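Local coordinates for protein 2,3-bisphosphoglycerate-independent phosphoglycerate mutase (PDB 2ZKT) that probably interconverts 2-phosphoglycerate and 3-phosphoglycerate in glycolysis, as a metal-dependent, cofactor-independent phosphoglycerate mutase of the alkaline phosphatase superfamily, at residues B[35-47]-B[364-378]. Numbering follows the deposited sequence.
With CA (calcium ion), chain F.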
loop_
_atom_site.group_PDB
_atom_site.type_symbol
_atom_site.label_atom_id
_atom_site.label_comp_id
_atom_site.label_asym_id
_atom_site.label_seq_id
_atom_site.Cartn_x
_atom_site.Cartn_y
_atom_site.Cartn_z
ATOM N N PRO B 35 -5.007 -1.737 -3.326
ATOM C CA PRO B 35 -6.459 -1.953 -3.423
ATOM C C PRO B 35 -6.939 -2.951 -4.482
ATOM O O PRO B 35 -7.978 -3.582 -4.301
ATOM C CB PRO B 35 -6.997 -0.539 -3.660
ATOM C CG PRO B 35 -5.903 0.103 -4.469
ATOM C CD PRO B 35 -4.653 -0.352 -3.721
ATOM N N ASN B 36 -6.196 -3.097 -5.587
ATOM C CA ASN B 36 -6.591 -4.020 -6.662
ATOM C C ASN B 36 -6.348 -5.493 -6.320
ATOM O O ASN B 36 -7.211 -6.343 -6.555
ATOM C CB ASN B 36 -5.888 -3.639 -7.978
ATOM C CG ASN B 36 -6.472 -2.359 -8.596
ATOM O OD1 ASN B 36 -7.620 -2.343 -9.035
ATOM N ND2 ASN B 36 -5.685 -1.282 -8.608
ATOM N N MET B 37 -5.184 -5.806 -5.759
ATOM C CA MET B 37 -4.927 -7.190 -5.375
ATOM C C MET B 37 -5.861 -7.558 -4.198
ATOM O O MET B 37 -6.327 -8.704 -4.105
ATOM C CB MET B 37 -3.437 -7.390 -5.020
ATOM C CG MET B 37 -2.526 -7.349 -6.271
ATOM S SD MET B 37 -0.752 -7.682 -6.013
ATOM C CE MET B 37 -0.080 -5.998 -5.769
ATOM N N ASP B 38 -6.161 -6.592 -3.318
ATOM C CA ASP B 38 -7.070 -6.850 -2.187
ATOM C C ASP B 38 -8.478 -7.158 -2.723
ATOM O O ASP B 38 -9.194 -8.000 -2.172
ATOM C CB ASP B 38 -7.163 -5.636 -1.239
ATOM C CG ASP B 38 -5.850 -5.358 -0.494
ATOM O OD1 ASP B 38 -4.858 -6.095 -0.733
ATOM O OD2 ASP B 38 -5.818 -4.399 0.327
ATOM N N LYS B 39 -8.875 -6.460 -3.787
ATOM C CA LYS B 39 -10.183 -6.674 -4.399
ATOM C C LYS B 39 -10.228 -8.098 -4.968
ATOM O O LYS B 39 -11.210 -8.831 -4.782
ATOM C CB LYS B 39 -10.407 -5.653 -5.527
ATOM C CG LYS B 39 -11.707 -5.853 -6.296
ATOM C CD LYS B 39 -11.476 -5.769 -7.806
ATOM C CE LYS B 39 -11.014 -4.369 -8.228
ATOM N NZ LYS B 39 -11.875 -3.761 -9.294
ATOM N N LEU B 40 -9.157 -8.484 -5.666
ATOM C CA LEU B 40 -9.079 -9.821 -6.253
ATOM C C LEU B 40 -9.031 -10.915 -5.173
ATOM O O LEU B 40 -9.658 -11.976 -5.321
ATOM C CB LEU B 40 -7.845 -9.921 -7.165
ATOM C CG LEU B 40 -7.949 -9.177 -8.503
ATOM C CD1 LEU B 40 -6.618 -9.304 -9.263
ATOM C CD2 LEU B 40 -9.101 -9.758 -9.326
ATOM N N ALA B 41 -8.293 -10.656 -4.086
ATOM C CA ALA B 41 -8.220 -11.631 -2.997
ATOM C C ALA B 41 -9.614 -11.754 -2.383
ATOM O O ALA B 41 -10.029 -12.829 -1.928
ATOM C CB ALA B 41 -7.224 -11.168 -1.926
ATOM N N GLU B 42 -10.344 -10.644 -2.387
ATOM C CA GLU B 42 -11.673 -10.633 -1.799
ATOM C C GLU B 42 -12.670 -11.506 -2.556
ATOM O O GLU B 42 -13.408 -12.253 -1.940
ATOM C CB GLU B 42 -12.175 -9.187 -1.678
ATOM C CG GLU B 42 -13.382 -9.002 -0.755
ATOM C CD GLU B 42 -14.691 -9.440 -1.397
ATOM O OE1 GLU B 42 -15.013 -8.921 -2.496
ATOM O OE2 GLU B 42 -15.400 -10.293 -0.808
ATOM N N ILE B 43 -12.699 -11.437 -3.887
ATOM C CA ILE B 43 -13.643 -12.280 -4.638
ATOM C C ILE B 43 -12.986 -13.604 -5.065
ATOM O O ILE B 43 -13.643 -14.492 -5.626
ATOM C CB ILE B 43 -14.210 -11.543 -5.906
ATOM C CG1 ILE B 43 -13.089 -10.811 -6.654
ATOM C CG2 ILE B 43 -15.265 -10.530 -5.490
ATOM C CD1 ILE B 43 -12.230 -11.687 -7.512
ATOM N N GLY B 44 -11.685 -13.729 -4.785
ATOM C CA GLY B 44 -10.968 -14.947 -5.142
ATOM C C GLY B 44 -10.660 -15.877 -3.973
ATOM O O GLY B 44 -11.369 -15.911 -2.954
ATOM N N ILE B 45 -9.571 -16.628 -4.122
ATOM C CA ILE B 45 -9.137 -17.572 -3.116
ATOM C C ILE B 45 -7.634 -17.381 -2.961
ATOM O O ILE B 45 -6.934 -17.088 -3.939
ATOM C CB ILE B 45 -9.486 -19.020 -3.570
ATOM C CG1 ILE B 45 -9.277 -20.012 -2.426
ATOM C CG2 ILE B 45 -8.653 -19.421 -4.792
ATOM C CD1 ILE B 45 -9.754 -21.434 -2.773
ATOM N N LEU B 46 -7.136 -17.543 -1.737
ATOM C CA LEU B 46 -5.713 -17.378 -1.444
ATOM C C LEU B 46 -5.013 -18.663 -0.980
ATOM O O LEU B 46 -5.646 -19.615 -0.507
ATOM C CB LEU B 46 -5.535 -16.304 -0.361
ATOM C CG LEU B 46 -5.150 -14.862 -0.753
ATOM C CD1 LEU B 46 -6.045 -14.328 -1.844
ATOM C CD2 LEU B 46 -5.227 -13.982 0.501
ATOM N N GLY B 47 -3.683 -18.664 -1.100
ATOM C CA GLY B 47 -2.885 -19.798 -0.663
ATOM C C GLY B 47 -1.409 -19.416 -0.547
ATOM O O GLY B 47 -1.021 -18.281 -0.827
ATOM N N LEU B 364 -2.702 -15.815 -5.106
ATOM C CA LEU B 364 -4.123 -15.540 -5.203
ATOM C C LEU B 364 -4.602 -15.961 -6.593
ATOM O O LEU B 364 -3.864 -15.859 -7.579
ATOM C CB LEU B 364 -4.415 -14.053 -4.948
ATOM C CG LEU B 364 -4.319 -12.971 -6.036
ATOM C CD1 LEU B 364 -5.381 -13.169 -7.107
ATOM C CD2 LEU B 364 -4.539 -11.608 -5.370
ATOM N N ILE B 365 -5.833 -16.463 -6.653
ATOM C CA ILE B 365 -6.440 -16.864 -7.907
ATOM C C ILE B 365 -7.872 -16.330 -7.898
ATOM O O ILE B 365 -8.615 -16.510 -6.916
ATOM C CB ILE B 365 -6.479 -18.400 -8.064
ATOM C CG1 ILE B 365 -5.056 -18.969 -7.958
ATOM C CG2 ILE B 365 -7.105 -18.762 -9.410
ATOM C CD1 ILE B 365 -5.007 -20.498 -7.993
ATOM N N ALA B 366 -8.257 -15.664 -8.985
ATOM C CA ALA B 366 -9.598 -15.106 -9.089
ATOM C C ALA B 366 -10.107 -15.257 -10.518
ATOM O O ALA B 366 -9.317 -15.295 -11.468
ATOM C CB ALA B 366 -9.589 -13.630 -8.677
ATOM N N GLY B 367 -11.428 -15.346 -10.667
ATOM C CA GLY B 367 -12.007 -15.502 -11.995
ATOM C C GLY B 367 -13.110 -16.547 -12.037
ATOM O O GLY B 367 -13.550 -17.049 -10.995
ATOM N N GLY B 368 -13.568 -16.876 -13.244
ATOM C CA GLY B 368 -14.626 -17.866 -13.380
ATOM C C GLY B 368 -14.209 -19.211 -12.813
ATOM O O GLY B 368 -13.067 -19.642 -12.998
ATOM N N GLY B 369 -15.130 -19.863 -12.100
ATOM C CA GLY B 369 -14.850 -21.171 -11.528
ATOM C C GLY B 369 -14.332 -21.187 -10.097
ATOM O O GLY B 369 -14.469 -22.195 -9.396
ATOM N N VAL B 370 -13.748 -20.076 -9.650
ATOM C CA VAL B 370 -13.185 -20.023 -8.304
ATOM C C VAL B 370 -14.207 -20.070 -7.162
ATOM O O VAL B 370 -15.228 -19.379 -7.202
ATOM C CB VAL B 370 -12.315 -18.742 -8.126
ATOM C CG1 VAL B 370 -11.881 -18.590 -6.658
ATOM C CG2 VAL B 370 -11.092 -18.806 -9.049
ATOM N N ARG B 371 -13.932 -20.901 -6.156
ATOM C CA ARG B 371 -14.780 -20.993 -4.960
ATOM C C ARG B 371 -14.098 -19.992 -4.017
ATOM O O ARG B 371 -13.110 -20.327 -3.360
ATOM C CB ARG B 371 -14.724 -22.420 -4.371
ATOM C CG ARG B 371 -14.815 -23.501 -5.443
ATOM C CD ARG B 371 -15.263 -24.884 -4.955
ATOM N NE ARG B 371 -14.163 -25.702 -4.449
ATOM C CZ ARG B 371 -14.100 -27.039 -4.523
ATOM N NH1 ARG B 371 -15.070 -27.753 -5.089
ATOM N NH2 ARG B 371 -13.051 -27.672 -4.011
ATOM N N THR B 372 -14.590 -18.754 -3.974
ATOM C CA THR B 372 -13.965 -17.724 -3.135
ATOM C C THR B 372 -13.987 -18.033 -1.635
ATOM O O THR B 372 -15.026 -18.404 -1.093
ATOM C CB THR B 372 -14.601 -16.316 -3.399
ATOM O OG1 THR B 372 -13.973 -15.338 -2.553
ATOM C CG2 THR B 372 -16.082 -16.319 -3.114
ATOM N N ASP B 373 -12.826 -17.906 -0.975
ATOM C CA ASP B 373 -12.721 -18.155 0.466
ATOM C C ASP B 373 -13.050 -16.828 1.172
ATOM O O ASP B 373 -13.428 -15.868 0.512
ATOM C CB ASP B 373 -11.303 -18.681 0.837
ATOM C CG ASP B 373 -10.154 -17.707 0.441
ATOM O OD1 ASP B 373 -10.398 -16.474 0.276
ATOM O OD2 ASP B 373 -8.992 -18.189 0.307
ATOM N N ASP B 374 -12.924 -16.759 2.496
ATOM C CA ASP B 374 -13.261 -15.511 3.181
ATOM C C ASP B 374 -12.103 -14.544 3.454
ATOM O O ASP B 374 -12.175 -13.745 4.387
ATOM C CB ASP B 374 -14.016 -15.796 4.493
ATOM C CG ASP B 374 -13.241 -16.689 5.428
ATOM O OD1 ASP B 374 -12.002 -16.520 5.527
ATOM O OD2 ASP B 374 -13.874 -17.555 6.078
ATOM N N THR B 375 -11.043 -14.609 2.643
ATOM C CA THR B 375 -9.920 -13.693 2.807
ATOM C C THR B 375 -10.366 -12.341 2.212
ATOM O O THR B 375 -11.142 -12.305 1.239
ATOM C CB THR B 375 -8.654 -14.181 2.051
ATOM O OG1 THR B 375 -8.987 -14.439 0.676
ATOM C CG2 THR B 375 -8.088 -15.449 2.686
ATOM N N LYS B 376 -9.869 -11.243 2.785
ATOM C CA LYS B 376 -10.245 -9.897 2.339
ATOM C C LYS B 376 -9.142 -9.104 1.636
ATOM O O LYS B 376 -9.435 -8.320 0.731
ATOM C CB LYS B 376 -10.765 -9.080 3.535
ATOM C CG LYS B 376 -12.015 -9.652 4.200
ATOM C CD LYS B 376 -13.188 -9.707 3.221
ATOM C CE LYS B 376 -14.458 -10.237 3.892
ATOM N NZ LYS B 376 -15.627 -10.303 2.944
ATOM N N ARG B 377 -7.886 -9.284 2.054
ATOM C CA ARG B 377 -6.763 -8.573 1.436
ATOM C C ARG B 377 -5.673 -9.532 0.972
ATOM O O ARG B 377 -5.689 -10.721 1.313
ATOM C CB ARG B 377 -6.150 -7.564 2.414
ATOM C CG ARG B 377 -6.987 -6.316 2.635
ATOM C CD ARG B 377 -6.293 -5.374 3.610
ATOM N NE ARG B 377 -5.941 -6.064 4.851
ATOM C CZ ARG B 377 -6.831 -6.570 5.706
ATOM N NH1 ARG B 377 -8.137 -6.461 5.458
ATOM N NH2 ARG B 377 -6.413 -7.202 6.803
ATOM N N PHE B 378 -4.717 -9.018 0.198
ATOM C CA PHE B 378 -3.633 -9.862 -0.298
ATOM C C PHE B 378 -2.370 -9.645 0.527
ATOM O O PHE B 378 -1.751 -8.587 0.467
ATOM C CB PHE B 378 -3.356 -9.580 -1.786
ATOM C CG PHE B 378 -2.383 -10.554 -2.422
ATOM C CD1 PHE B 378 -2.543 -11.940 -2.250
ATOM C CD2 PHE B 378 -1.306 -10.095 -3.186
ATOM C CE1 PHE B 378 -1.651 -12.853 -2.824
ATOM C CE2 PHE B 378 -0.399 -11.002 -3.771
ATOM C CZ PHE B 378 -0.572 -12.389 -3.587
HETATM CA CA CA F . -14.411 -13.802 -0.411
HETATM O O HOH W 1 -11.616 -14.423 -0.751
HETATM O O HOH W 2 -13.563 -12.374 1.150
HETATM O O HOH W 3 -16.183 -12.804 -1.126
HETATM O O HOH W 4 -13.388 -15.005 -8.399
#
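Gly44 O, just past the C-terminal end of helix 35-43, is gripped twice: Thr372 OG1 donates to it at 2.7 Å, and Asp373 N adds a second, bent bond (137°). With OG1 anti to the backbone N (chi1 179°), Thr372 also reaches the calcium ion, which Glu42 O (2.4 Å), Asp373 O and three waters bind as well, tying the helix end to the loop that follows strand 361-366. The Asp373 carboxylate works in two directions. OD2 takes Leu46 N on its syn side at 2.8 Å, nearly straight (176°) though well out of the carboxylate plane, while OD1 accepts Thr375 N from above that plane, closing an Asx turn, and Thr375 OG1 on the syn side. Replacing Asp373 by an alanine would probably leave Leu46 N and both Thr375 donors without this acceptor, freeing the turn beside the calcium ion to shift. Nearer the start of the helix, Phe378 N makes a straight hydrogen bond to Asp38 OD1 (3.1 Å), arriving from above the carboxylate plane. Leu364 CD2 lies 3.7 Å above one face of the Phe378 ring, Leu46 CG sits at its edge, and Met37 SD makes an oblique Met-aromatic contact. Strands 45-47 and 364-366 pair antiparallel through reciprocal Ile45-Ile365 backbone bonds. In the mixed sheet, strand 361-366 lies between 45-50 and 339-344, and helix 35-43 packs through Met37 and Leu40 against helix 313-331.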